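Local coordinates for probable outer membrane protein (PDB 3DWO) that probably carries long-chain fatty acids and other hydrophobic compounds across the bacterial outer membrane, as a beta-barrel channel of the FadL family, at residues T332-T338 with Y359-H365; F135-T139 with D370-P374; E408-K412 with L424-T429. All coordinates share one frame. Residue numbers count along the deposited sequence, not the author numbering.

Contact 1: residues T332-T338 with Y359-H365; sequences TYRNTWT and YDQTPTH. With C8E ((hydroxyethyloxy)tri(ethyloxy)octane), chain D; C8E ((hydroxyethyloxy)tri(ethyloxy)octane), chain K.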
loop_
_atom_site.group_PDB
_atom_site.type_symbol
_atom_site.label_atom_id
_atom_site.label_comp_id
_atom_site.label_asym_id
_atom_site.label_seq_id
_atom_site.Cartn_x
_atom_site.Cartn_y
_atom_site.Cartn_z
ATOM N N THR A 332 10.318 -10.998 3.107
ATOM C CA THR A 332 9.678 -11.883 4.081
ATOM C C THR A 332 8.711 -11.204 5.051
ATOM O O THR A 332 8.879 -11.283 6.267
ATOM C CB THR A 332 10.740 -12.640 4.908
ATOM O OG1 THR A 332 11.663 -11.701 5.471
ATOM C CG2 THR A 332 11.510 -13.614 4.023
ATOM N N TYR A 333 7.701 -10.536 4.507
ATOM C CA TYR A 333 6.689 -9.867 5.320
ATOM C C TYR A 333 5.982 -10.877 6.217
ATOM O O TYR A 333 5.890 -12.055 5.882
ATOM C CB TYR A 333 5.647 -9.208 4.416
ATOM C CG TYR A 333 5.990 -7.816 3.945
ATOM C CD1 TYR A 333 7.313 -7.369 3.889
ATOM C CD2 TYR A 333 4.986 -6.946 3.537
ATOM C CE1 TYR A 333 7.619 -6.079 3.440
ATOM C CE2 TYR A 333 5.278 -5.664 3.085
ATOM C CZ TYR A 333 6.591 -5.235 3.040
ATOM O OH TYR A 333 6.854 -3.950 2.620
ATOM N N ARG A 334 5.470 -10.404 7.346
ATOM C CA ARG A 334 4.751 -11.257 8.286
ATOM C C ARG A 334 3.250 -10.989 8.181
ATOM O O ARG A 334 2.831 -9.889 7.806
ATOM C CB ARG A 334 5.205 -10.969 9.728
ATOM C CG ARG A 334 4.976 -9.526 10.158
ATOM C CD ARG A 334 5.146 -9.283 11.665
ATOM N NE ARG A 334 4.825 -7.892 12.013
ATOM C CZ ARG A 334 4.785 -7.407 13.253
ATOM N NH1 ARG A 334 5.043 -8.193 14.293
ATOM N NH2 ARG A 334 4.481 -6.130 13.457
ATOM N N ASN A 335 2.442 -11.994 8.507
ATOM C CA ASN A 335 0.997 -11.812 8.487
ATOM C C ASN A 335 0.703 -10.750 9.533
ATOM O O ASN A 335 1.477 -10.574 10.477
ATOM C CB ASN A 335 0.275 -13.110 8.827
ATOM C CG ASN A 335 0.389 -14.132 7.725
ATOM O OD1 ASN A 335 0.567 -13.780 6.557
ATOM N ND2 ASN A 335 0.268 -15.404 8.082
ATOM N N THR A 336 -0.420 -10.059 9.393
ATOM C CA THR A 336 -0.718 -8.983 10.317
ATOM C C THR A 336 -2.159 -8.907 10.828
ATOM O O THR A 336 -3.068 -9.527 10.273
ATOM C CB THR A 336 -0.364 -7.651 9.650
ATOM O OG1 THR A 336 -0.343 -6.613 10.632
ATOM C CG2 THR A 336 -1.389 -7.313 8.588
ATOM N N TRP A 337 -2.347 -8.137 11.897
ATOM C CA TRP A 337 -3.661 -7.931 12.497
ATOM C C TRP A 337 -3.919 -6.438 12.591
ATOM O O TRP A 337 -2.992 -5.648 12.754
ATOM C CB TRP A 337 -3.736 -8.512 13.920
ATOM C CG TRP A 337 -3.923 -9.998 14.000
ATOM C CD1 TRP A 337 -2.955 -10.937 14.209
ATOM C CD2 TRP A 337 -5.154 -10.715 13.858
ATOM N NE1 TRP A 337 -3.506 -12.198 14.205
ATOM C CE2 TRP A 337 -4.855 -12.089 13.991
ATOM C CE3 TRP A 337 -6.482 -10.330 13.628
ATOM C CZ2 TRP A 337 -5.835 -13.081 13.902
ATOM C CZ3 TRP A 337 -7.456 -11.314 13.537
ATOM C CH2 TRP A 337 -7.127 -12.675 13.674
ATOM N N THR A 338 -5.183 -6.057 12.483
ATOM C CA THR A 338 -5.572 -4.665 12.603
ATOM C C THR A 338 -6.898 -4.666 13.364
ATOM O O THR A 338 -7.901 -5.211 12.903
ATOM C CB THR A 338 -5.686 -3.979 11.201
ATOM O OG1 THR A 338 -6.338 -2.706 11.325
ATOM C CG2 THR A 338 -6.437 -4.847 10.241
ATOM N N TYR A 359 -5.602 -0.192 15.853
ATOM C CA TYR A 359 -4.222 -0.615 15.996
ATOM C C TYR A 359 -3.927 -1.415 14.741
ATOM O O TYR A 359 -4.635 -2.368 14.428
ATOM C CB TYR A 359 -4.043 -1.478 17.242
ATOM C CG TYR A 359 -2.752 -2.256 17.242
ATOM C CD1 TYR A 359 -2.755 -3.641 17.072
ATOM C CD2 TYR A 359 -1.525 -1.611 17.364
ATOM C CE1 TYR A 359 -1.571 -4.364 17.019
ATOM C CE2 TYR A 359 -0.327 -2.329 17.313
ATOM C CZ TYR A 359 -0.361 -3.704 17.137
ATOM O OH TYR A 359 0.812 -4.422 17.062
ATOM N N ASP A 360 -2.884 -1.020 14.023
ATOM C CA ASP A 360 -2.533 -1.670 12.772
ATOM C C ASP A 360 -1.069 -2.106 12.732
ATOM O O ASP A 360 -0.169 -1.270 12.727
ATOM C CB ASP A 360 -2.844 -0.699 11.632
ATOM C CG ASP A 360 -2.805 -1.352 10.273
ATOM O OD1 ASP A 360 -3.321 -2.480 10.128
ATOM O OD2 ASP A 360 -2.268 -0.720 9.343
ATOM N N GLN A 361 -0.839 -3.418 12.697
ATOM C CA GLN A 361 0.520 -3.957 12.668
ATOM C C GLN A 361 1.171 -3.849 11.302
ATOM O O GLN A 361 0.532 -4.093 10.283
ATOM C CB GLN A 361 0.542 -5.437 13.045
ATOM C CG GLN A 361 0.115 -5.779 14.439
ATOM C CD GLN A 361 0.303 -7.253 14.711
ATOM O OE1 GLN A 361 -0.029 -8.093 13.874
ATOM N NE2 GLN A 361 0.835 -7.580 15.883
ATOM N N THR A 362 2.455 -3.509 11.291
ATOM C CA THR A 362 3.190 -3.415 10.043
ATOM C C THR A 362 3.664 -4.816 9.686
ATOM O O THR A 362 4.015 -5.598 10.569
ATOM C CB THR A 362 4.424 -2.517 10.183
ATOM O OG1 THR A 362 5.121 -2.476 8.932
ATOM C CG2 THR A 362 5.366 -3.060 11.266
ATOM N N PRO A 363 3.654 -5.164 8.389
ATOM C CA PRO A 363 4.101 -6.491 7.951
ATOM C C PRO A 363 5.618 -6.525 7.749
ATOM O O PRO A 363 6.205 -7.587 7.532
ATOM C CB PRO A 363 3.338 -6.695 6.646
ATOM C CG PRO A 363 3.308 -5.310 6.084
ATOM C CD PRO A 363 2.948 -4.466 7.296
ATOM N N THR A 364 6.248 -5.356 7.817
ATOM C CA THR A 364 7.695 -5.273 7.643
ATOM C C THR A 364 8.376 -5.756 8.918
ATOM O O THR A 364 7.748 -5.833 9.971
ATOM C CB THR A 364 8.147 -3.819 7.370
ATOM O OG1 THR A 364 7.826 -2.995 8.501
ATOM C CG2 THR A 364 7.439 -3.257 6.124
ATOM N N HIS A 365 9.650 -6.118 8.816
ATOM C CA HIS A 365 10.403 -6.539 9.990
ATOM C C HIS A 365 11.828 -6.055 9.845
ATOM O O HIS A 365 12.319 -5.863 8.728
ATOM C CB HIS A 365 10.325 -8.063 10.228
ATOM C CG HIS A 365 10.982 -8.907 9.181
ATOM N ND1 HIS A 365 12.106 -9.664 9.438
ATOM C CD2 HIS A 365 10.620 -9.195 7.907
ATOM C CE1 HIS A 365 12.405 -10.386 8.373
ATOM N NE2 HIS A 365 11.519 -10.120 7.430
HETATM C C1 C8E D . 9.810 -2.940 3.328
HETATM C C2 C8E D . 9.976 -2.559 1.930
HETATM C C3 C8E D . 9.199 -3.336 0.973
HETATM C C4 C8E D . 9.422 -2.748 -0.336
HETATM C C5 C8E D . 8.313 -3.149 -1.237
HETATM C C6 C8E D . 8.236 -2.246 -2.370
HETATM C C7 C8E D . 7.529 -3.091 -3.317
HETATM C C8 C8E D . 6.555 -2.268 -4.073
HETATM O O9 C8E D . 6.390 -2.219 -5.483
HETATM C C10 C8E D . 7.480 -1.809 -6.285
HETATM C C11 C8E D . 6.991 -1.875 -7.698
HETATM O O12 C8E D . 7.369 -3.121 -8.308
HETATM C C13 C8E D . 8.343 -3.031 -9.393
HETATM C C14 C8E D . 9.896 -2.971 -9.237
HETATM O O15 C8E D . 10.964 -3.748 -9.859
HETATM C C16 C8E D . 11.306 -4.917 -9.087
HETATM C C17 C8E D . 12.420 -4.699 -8.046
HETATM O O18 C8E D . 13.313 -3.566 -8.064
HETATM C C19 C8E D . 14.526 -3.800 -8.830
HETATM C C20 C8E D . 15.970 -3.642 -8.224
HETATM O O21 C8E D . 16.657 -2.390 -8.375
HETATM C C1 C8E K . -1.579 -8.558 18.746
HETATM C C2 C8E K . -2.972 -8.842 18.429
HETATM C C3 C8E K . -3.347 -10.253 18.538
HETATM C C4 C8E K . -4.461 -10.469 17.632
HETATM C C5 C8E K . -5.526 -11.225 18.336
HETATM C C6 C8E K . -6.818 -10.603 18.102
HETATM C C7 C8E K . -7.594 -11.769 17.718
HETATM C C8 C8E K . -8.945 -11.332 17.323
#
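Residues 332-338 and 359-365 run almost exactly opposite ways, and two backbone bonds set their register: Gln361 N donates to Trp337 O (3.1 Å) and, further along, Arg334 N to Pro363 O (2.9 Å). Thr338 and Asp360 form the one regular bridge, an antiparallel non-hydrogen-bonded pair with CA atoms 4.3 Å apart, where Thr338 CA also approaches Tyr359 O at 3.1 Å. Elsewhere side chains add to the main-chain bonds. Gln361 turns its amide back so that OE1 accepts from Trp337 N (3.0 Å), while Thr336 OG1 bonds to Gln361 O at 2.7 Å, although the position of that hydroxyl is less certain. Arg334 grips a single carbonyl, Thr362 O, with both NE (2.8 Å) and NH2 (3.0 Å). At the far end Thr332 OG1 and His365 NE2 share a short 2.5 Å hydrogen bond. Thr362 OG1 receives Thr364 N at 3.3 Å, an ST turn within 359-365, and is also bonded to Asp375. The apolar part centres on Tyr333, with Pro363 C over one face of its ring and CD2 3.5 Å from Pro363 CG; Phe314 and Trp311 meet the same ring edge-to-face. Detergent borders both ends: Tyr333 OH comes within 2.9 Å of C3 of the chain D molecule, and the chain K tail lies over a face of the Trp337 indole, CG to C4 3.7 Å. The whole is the open end of an antiparallel beta hairpin in the barrel wall, where strands 336-346 and 351-360 adjoin loops still held together by the Arg334-Pro363 backbone bond and by side-chain bonds.

Contact 2: residues F135-T139 with D370-P374; sequences FAVDT and DPRIP. With C8E ((hydroxyethyloxy)tri(ethyloxy)octane), chain D; C8E ((hydroxyethyloxy)tri(ethyloxy)octane), chain E.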
loop_
_atom_site.group_PDB
_atom_site.type_symbol
_atom_site.label_atom_id
_atom_site.label_comp_id
_atom_site.label_asym_id
_atom_site.label_seq_id
_atom_site.Cartn_x
_atom_site.Cartn_y
_atom_site.Cartn_z
ATOM N N PHE A 135 20.033 1.982 -2.025
ATOM C CA PHE A 135 18.912 1.159 -1.579
ATOM C C PHE A 135 17.583 1.620 -2.143
ATOM O O PHE A 135 16.688 0.803 -2.374
ATOM C CB PHE A 135 18.814 1.155 -0.050
ATOM C CG PHE A 135 19.997 0.526 0.630
ATOM C CD1 PHE A 135 21.169 1.245 0.824
ATOM C CD2 PHE A 135 19.942 -0.797 1.057
ATOM C CE1 PHE A 135 22.278 0.654 1.436
ATOM C CE2 PHE A 135 21.042 -1.398 1.668
ATOM C CZ PHE A 135 22.213 -0.667 1.856
ATOM N N ALA A 136 17.447 2.926 -2.354
ATOM C CA ALA A 136 16.208 3.458 -2.889
ATOM C C ALA A 136 16.263 4.940 -3.194
ATOM O O ALA A 136 16.951 5.715 -2.517
ATOM C CB ALA A 136 15.067 3.196 -1.916
ATOM N N VAL A 137 15.538 5.320 -4.237
ATOM C CA VAL A 137 15.413 6.714 -4.618
ATOM C C VAL A 137 13.901 6.922 -4.653
ATOM O O VAL A 137 13.326 7.465 -3.712
ATOM C CB VAL A 137 16.043 7.007 -5.999
ATOM C CG1 VAL A 137 15.815 8.474 -6.376
ATOM C CG2 VAL A 137 17.544 6.726 -5.952
ATOM N N ASP A 138 13.250 6.450 -5.713
ATOM C CA ASP A 138 11.802 6.584 -5.823
ATOM C C ASP A 138 11.047 5.254 -5.786
ATOM O O ASP A 138 11.505 4.247 -6.323
ATOM C CB ASP A 138 11.432 7.323 -7.109
ATOM C CG ASP A 138 11.897 8.759 -7.103
ATOM O OD1 ASP A 138 12.201 9.277 -6.005
ATOM O OD2 ASP A 138 11.951 9.371 -8.190
ATOM N N THR A 139 9.885 5.268 -5.139
ATOM C CA THR A 139 9.031 4.093 -5.041
ATOM C C THR A 139 7.590 4.579 -5.170
ATOM O O THR A 139 7.145 5.442 -4.416
ATOM C CB THR A 139 9.198 3.373 -3.679
ATOM O OG1 THR A 139 10.559 2.956 -3.514
ATOM C CG2 THR A 139 8.294 2.158 -3.614
ATOM N N ASP A 370 13.404 -1.471 4.486
ATOM C CA ASP A 370 14.271 -0.545 3.773
ATOM C C ASP A 370 13.566 0.796 3.569
ATOM O O ASP A 370 12.436 0.975 4.005
ATOM C CB ASP A 370 14.710 -1.155 2.437
ATOM C CG ASP A 370 13.555 -1.390 1.495
ATOM O OD1 ASP A 370 12.440 -0.915 1.798
ATOM O OD2 ASP A 370 13.767 -2.038 0.443
ATOM N N PRO A 371 14.229 1.756 2.905
ATOM C CA PRO A 371 13.643 3.085 2.668
ATOM C C PRO A 371 12.399 3.167 1.782
ATOM O O PRO A 371 11.679 4.162 1.832
ATOM C CB PRO A 371 14.815 3.875 2.076
ATOM C CG PRO A 371 16.027 3.164 2.651
ATOM C CD PRO A 371 15.638 1.731 2.478
ATOM N N ARG A 372 12.147 2.140 0.971
ATOM C CA ARG A 372 10.972 2.149 0.090
ATOM C C ARG A 372 9.669 2.199 0.887
ATOM O O ARG A 372 8.795 3.028 0.619
ATOM C CB ARG A 372 10.943 0.902 -0.801
ATOM C CG ARG A 372 12.152 0.737 -1.676
ATOM C CD ARG A 372 11.894 -0.226 -2.833
ATOM N NE ARG A 372 12.951 -0.075 -3.828
ATOM C CZ ARG A 372 14.008 -0.869 -3.938
ATOM N NH1 ARG A 372 14.166 -1.908 -3.127
ATOM N NH2 ARG A 372 14.933 -0.590 -4.843
ATOM N N ILE A 373 9.554 1.294 1.857
ATOM C CA ILE A 373 8.374 1.184 2.717
ATOM C C ILE A 373 8.885 1.060 4.157
ATOM O O ILE A 373 8.911 -0.031 4.724
ATOM C CB ILE A 373 7.559 -0.094 2.403
ATOM C CG1 ILE A 373 7.314 -0.226 0.894
ATOM C CG2 ILE A 373 6.237 -0.054 3.153
ATOM C CD1 ILE A 373 6.376 0.817 0.317
ATOM N N PRO A 374 9.308 2.176 4.760
ATOM C CA PRO A 374 9.815 2.130 6.133
ATOM C C PRO A 374 8.732 2.335 7.188
ATOM O O PRO A 374 8.813 3.282 7.966
ATOM C CB PRO A 374 10.821 3.268 6.146
ATOM C CG PRO A 374 10.082 4.329 5.333
ATOM C CD PRO A 374 9.514 3.512 4.162
HETATM C C1 C8E D . 9.810 -2.940 3.328
HETATM C C2 C8E D . 9.976 -2.559 1.930
HETATM C C3 C8E D . 9.199 -3.336 0.973
HETATM C C4 C8E D . 9.422 -2.748 -0.336
HETATM C C5 C8E D . 8.313 -3.149 -1.237
HETATM C C6 C8E D . 8.236 -2.246 -2.370
HETATM C C7 C8E D . 7.529 -3.091 -3.317
HETATM C C8 C8E D . 6.555 -2.268 -4.073
HETATM O O9 C8E D . 6.390 -2.219 -5.483
HETATM C C10 C8E D . 7.480 -1.809 -6.285
HETATM C C11 C8E D . 6.991 -1.875 -7.698
HETATM O O12 C8E D . 7.369 -3.121 -8.308
HETATM C C13 C8E D . 8.343 -3.031 -9.393
HETATM C C14 C8E D . 9.896 -2.971 -9.237
HETATM O O15 C8E D . 10.964 -3.748 -9.859
HETATM C C16 C8E D . 11.306 -4.917 -9.087
HETATM C C17 C8E D . 12.420 -4.699 -8.046
HETATM O O18 C8E D . 13.313 -3.566 -8.064
HETATM C C19 C8E D . 14.526 -3.800 -8.830
HETATM C C20 C8E D . 15.970 -3.642 -8.224
HETATM O O21 C8E D . 16.657 -2.390 -8.375
HETATM C C1 C8E E . -0.524 7.465 -5.404
HETATM C C2 C8E E . 0.050 7.068 -4.126
HETATM C C3 C8E E . -0.742 6.088 -3.388
HETATM C C4 C8E E . -1.535 6.813 -2.410
HETATM C C5 C8E E . -1.463 6.100 -1.118
HETATM C C6 C8E E . -2.563 6.507 -0.272
HETATM C C7 C8E E . -2.151 5.906 0.980
HETATM C C8 C8E E . -2.381 6.884 2.050
HETATM O O9 C8E E . -2.530 6.623 3.429
HETATM C C10 C8E E . -3.586 5.799 3.878
HETATM C C11 C8E E . -3.414 5.748 5.365
HETATM O O12 C8E E . -2.104 5.261 5.717
HETATM C C13 C8E E . -1.706 5.492 7.098
HETATM C C14 C8E E . -0.247 5.715 7.610
HETATM O O15 C8E E . 0.802 6.616 7.155
HETATM C C16 C8E E . 1.619 5.988 6.145
HETATM C C17 C8E E . 2.835 5.223 6.691
HETATM O O18 C8E E . 4.189 5.699 6.557
HETATM C C19 C8E E . 4.825 5.224 5.337
HETATM C C20 C8E E . 6.041 4.228 5.320
HETATM O O21 C8E E . 5.803 2.866 4.954
HETATM O O HOH W 1 16.506 -1.405 -0.558
HETATM O O HOH W 2 12.957 2.407 -4.840
#
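Asp370 opens the loop segment by organising its own turn: OD1 takes a weak bond from Arg372 N (3.2 Å), and OD2 makes a salt bridge to Arg372 NH1 (3.6 Å). Its link to residues 135-139 is water 1, which donates to Asp370 OD2 (3.0 Å) and to Phe135 O (2.9 Å). Next, Pro371 supplies the apolar contact, with CD 4.1 Å from Phe135 CB and CB 4.1 Å from Ala136 CB. Arg372 does most of the joining. Its CG lies 3.8 Å from Ala136 CB and 3.3 Å from Thr139 OG1, and Phe135 O and Ala136 CB sit over one face of the guanidinium. Water 2 accepts from Arg372 NE (2.7 Å), donates to Asp138 O (2.8 Å) and is bonded to Thr139 OG1 (2.8 Å); Gln175 and Tyr331 engage the ends of the guanidinium. Ile373 faces bound detergent instead, its O 3.3 Å from C1 of the chain D molecule and its CG2 3.5 Å from O21 of the chain E molecule, which Pro374 N also nears at 3.6 Å. Across the interface Val137 and Asp138 form a classic beta bulge opposite Ser174, at the start of strand 138-153. A buried loop thus meets the start of a wall strand far away in sequence, beside two amphiphiles, consistent with the interior pocket for hydrophobic molecules known in FadL channels.

Contact 3: residues E408-K412 with L424-T429; sequences EVPLK and LDGRAT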
loop_
_atom_site.group_PDB
_atom_site.type_symbol
_atom_site.label_atom_id
_atom_site.label_comp_id
_atom_site.label_asym_id
_atom_site.label_seq_id
_atom_site.Cartn_x
_atom_site.Cartn_y
_atom_site.Cartn_z
ATOM N N GLU A 408 8.484 4.986 15.518
ATOM C CA GLU A 408 9.780 5.166 14.887
ATOM C C GLU A 408 10.405 3.776 14.759
ATOM O O GLU A 408 10.464 3.022 15.736
ATOM C CB GLU A 408 10.643 6.069 15.766
ATOM C CG GLU A 408 12.030 6.341 15.236
ATOM C CD GLU A 408 12.805 7.265 16.150
ATOM O OE1 GLU A 408 12.392 8.435 16.305
ATOM O OE2 GLU A 408 13.817 6.819 16.724
ATOM N N VAL A 409 10.854 3.429 13.558
ATOM C CA VAL A 409 11.449 2.118 13.337
ATOM C C VAL A 409 12.879 2.176 12.854
ATOM O O VAL A 409 13.311 3.160 12.258
ATOM C CB VAL A 409 10.647 1.294 12.304
ATOM C CG1 VAL A 409 9.399 0.716 12.951
ATOM C CG2 VAL A 409 10.279 2.182 11.109
ATOM N N PRO A 410 13.641 1.110 13.115
ATOM C CA PRO A 410 15.039 1.044 12.692
ATOM C C PRO A 410 15.183 0.518 11.268
ATOM O O PRO A 410 14.333 -0.220 10.775
ATOM C CB PRO A 410 15.656 0.093 13.709
ATOM C CG PRO A 410 14.527 -0.891 13.933
ATOM C CD PRO A 410 13.320 0.019 14.057
ATOM N N LEU A 411 16.255 0.935 10.608
ATOM C CA LEU A 411 16.580 0.482 9.268
ATOM C C LEU A 411 18.001 -0.047 9.395
ATOM O O LEU A 411 18.924 0.708 9.699
ATOM C CB LEU A 411 16.531 1.633 8.260
ATOM C CG LEU A 411 15.197 1.852 7.541
ATOM C CD1 LEU A 411 14.087 1.999 8.545
ATOM C CD2 LEU A 411 15.284 3.091 6.671
ATOM N N LYS A 412 18.162 -1.348 9.183
ATOM C CA LYS A 412 19.460 -2.003 9.290
ATOM C C LYS A 412 19.736 -2.717 7.982
ATOM O O LYS A 412 20.451 -3.715 7.946
ATOM C CB LYS A 412 19.425 -3.031 10.419
ATOM C CG LYS A 412 19.064 -2.468 11.788
ATOM C CD LYS A 412 20.218 -1.684 12.395
ATOM C CE LYS A 412 19.945 -1.376 13.865
ATOM N NZ LYS A 412 21.105 -0.710 14.527
ATOM N N LEU A 424 22.632 0.159 5.778
ATOM C CA LEU A 424 22.098 1.326 6.465
ATOM C C LEU A 424 22.093 1.083 7.972
ATOM O O LEU A 424 22.046 -0.058 8.431
ATOM C CB LEU A 424 20.663 1.601 6.002
ATOM C CG LEU A 424 20.414 1.787 4.499
ATOM C CD1 LEU A 424 18.925 1.918 4.242
ATOM C CD2 LEU A 424 21.158 3.021 4.001
ATOM N N ASP A 425 22.153 2.163 8.737
ATOM C CA ASP A 425 22.095 2.071 10.189
ATOM C C ASP A 425 21.429 3.351 10.669
ATOM O O ASP A 425 22.100 4.355 10.902
ATOM C CB ASP A 425 23.485 1.961 10.803
ATOM C CG ASP A 425 23.434 1.809 12.315
ATOM O OD1 ASP A 425 24.495 1.919 12.967
ATOM O OD2 ASP A 425 22.326 1.570 12.848
ATOM N N GLY A 426 20.107 3.315 10.785
ATOM C CA GLY A 426 19.377 4.488 11.216
ATOM C C GLY A 426 17.923 4.176 11.492
ATOM O O GLY A 426 17.568 3.030 11.754
ATOM N N ARG A 427 17.076 5.197 11.443
ATOM C CA ARG A 427 15.657 4.997 11.699
ATOM C C ARG A 427 14.775 5.935 10.895
ATOM O O ARG A 427 15.162 7.056 10.561
ATOM C CB ARG A 427 15.371 5.159 13.189
ATOM C CG ARG A 427 16.082 6.331 13.818
ATOM C CD ARG A 427 16.128 6.197 15.332
ATOM N NE ARG A 427 16.498 4.849 15.762
ATOM C CZ ARG A 427 15.626 3.899 16.098
ATOM N NH1 ARG A 427 14.321 4.143 16.060
ATOM N NH2 ARG A 427 16.056 2.699 16.465
ATOM N N ALA A 428 13.582 5.458 10.582
ATOM C CA ALA A 428 12.635 6.235 9.811
ATOM C C ALA A 428 11.534 6.727 10.722
ATOM O O ALA A 428 11.074 6.009 11.614
ATOM C CB ALA A 428 12.048 5.385 8.693
ATOM N N THR A 429 11.130 7.968 10.505
ATOM C CA THR A 429 10.065 8.567 11.276
ATOM C C THR A 429 8.995 8.937 10.268
ATOM O O THR A 429 9.274 9.628 9.287
ATOM C CB THR A 429 10.532 9.832 12.006
ATOM O OG1 THR A 429 11.495 9.478 13.007
ATOM C CG2 THR A 429 9.349 10.519 12.672
#
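Two salt bridges span the strands. Lys412 NZ reaches Asp425 OD2 at 3.1 Å, its long side chain curling back although CA-to-CB starts out away from the partner strand. Near the other end Arg427 NH1 meets Glu408 OE2 at 2.8 Å, with the carboxylate oxygen less securely placed. Between them the backbones are joined by two reciprocal pairs of hydrogen bonds: Val409 N to Ala428 O (3.2 Å) with Ala428 N to Val409 O (2.9 Å), then Leu411 N to Gly426 O (2.7 Å) with Gly426 N to Leu411 O (3.1 Å). Pro410 and Arg427 form the non-hydrogen-bonded pair in the middle, CA atoms 4.1 Å apart, so the missing N-H of the proline costs this pairing nothing. This is an antiparallel beta hairpin, the final one of the barrel: strand 423-441 continues the chain from strand 395-411 and pairs on its other edge with strand 44-63, which closes the wall. The segments 409-411 and 424-429 of these strands lie at 145° between their N-to-C directions. Weaker CA-H...O contacts add to these bonds, Pro410 CA to Gly426 O and Lys412 CA to Leu424 O, both 3.3 Å. On the face bearing Pro410 and Arg427, the guanidinium lies over Pro410 CA and Val409 O. The opposite face carries Val409, Leu411 and Ala428 and is apolar: Leu411 CD1 is 4.0 Å from Ala428 CB, with Val409 CG2 4.4 Å from the same methyl carbon. Further out, Leu411 and Leu424 both pack on Tyr58, and Ala428 touches Pro374.

All three contacts draw on one large antiparallel barrel sheet. Contacts 1 and 3 each lie on a hairpin of neighbouring strands, contact 1 earlier in the chain; their centres are about 17 Å apart and they do not touch (nearest atoms about 6 Å). Contact 2 instead spans 230 residues, including all of contact 1, and brings the loop between strands 351-360 and 378-388 against the start of strand 138-153. Its centre is about 18 Å from that of contact 1 and 12 Å from that of contact 3, and it touches both, through Ile373 and through Phe135, Pro371 and Pro374. Loops of contacts 1 and 2 border the same chain D detergent, consistent with a shared amphiphile site inside the barrel.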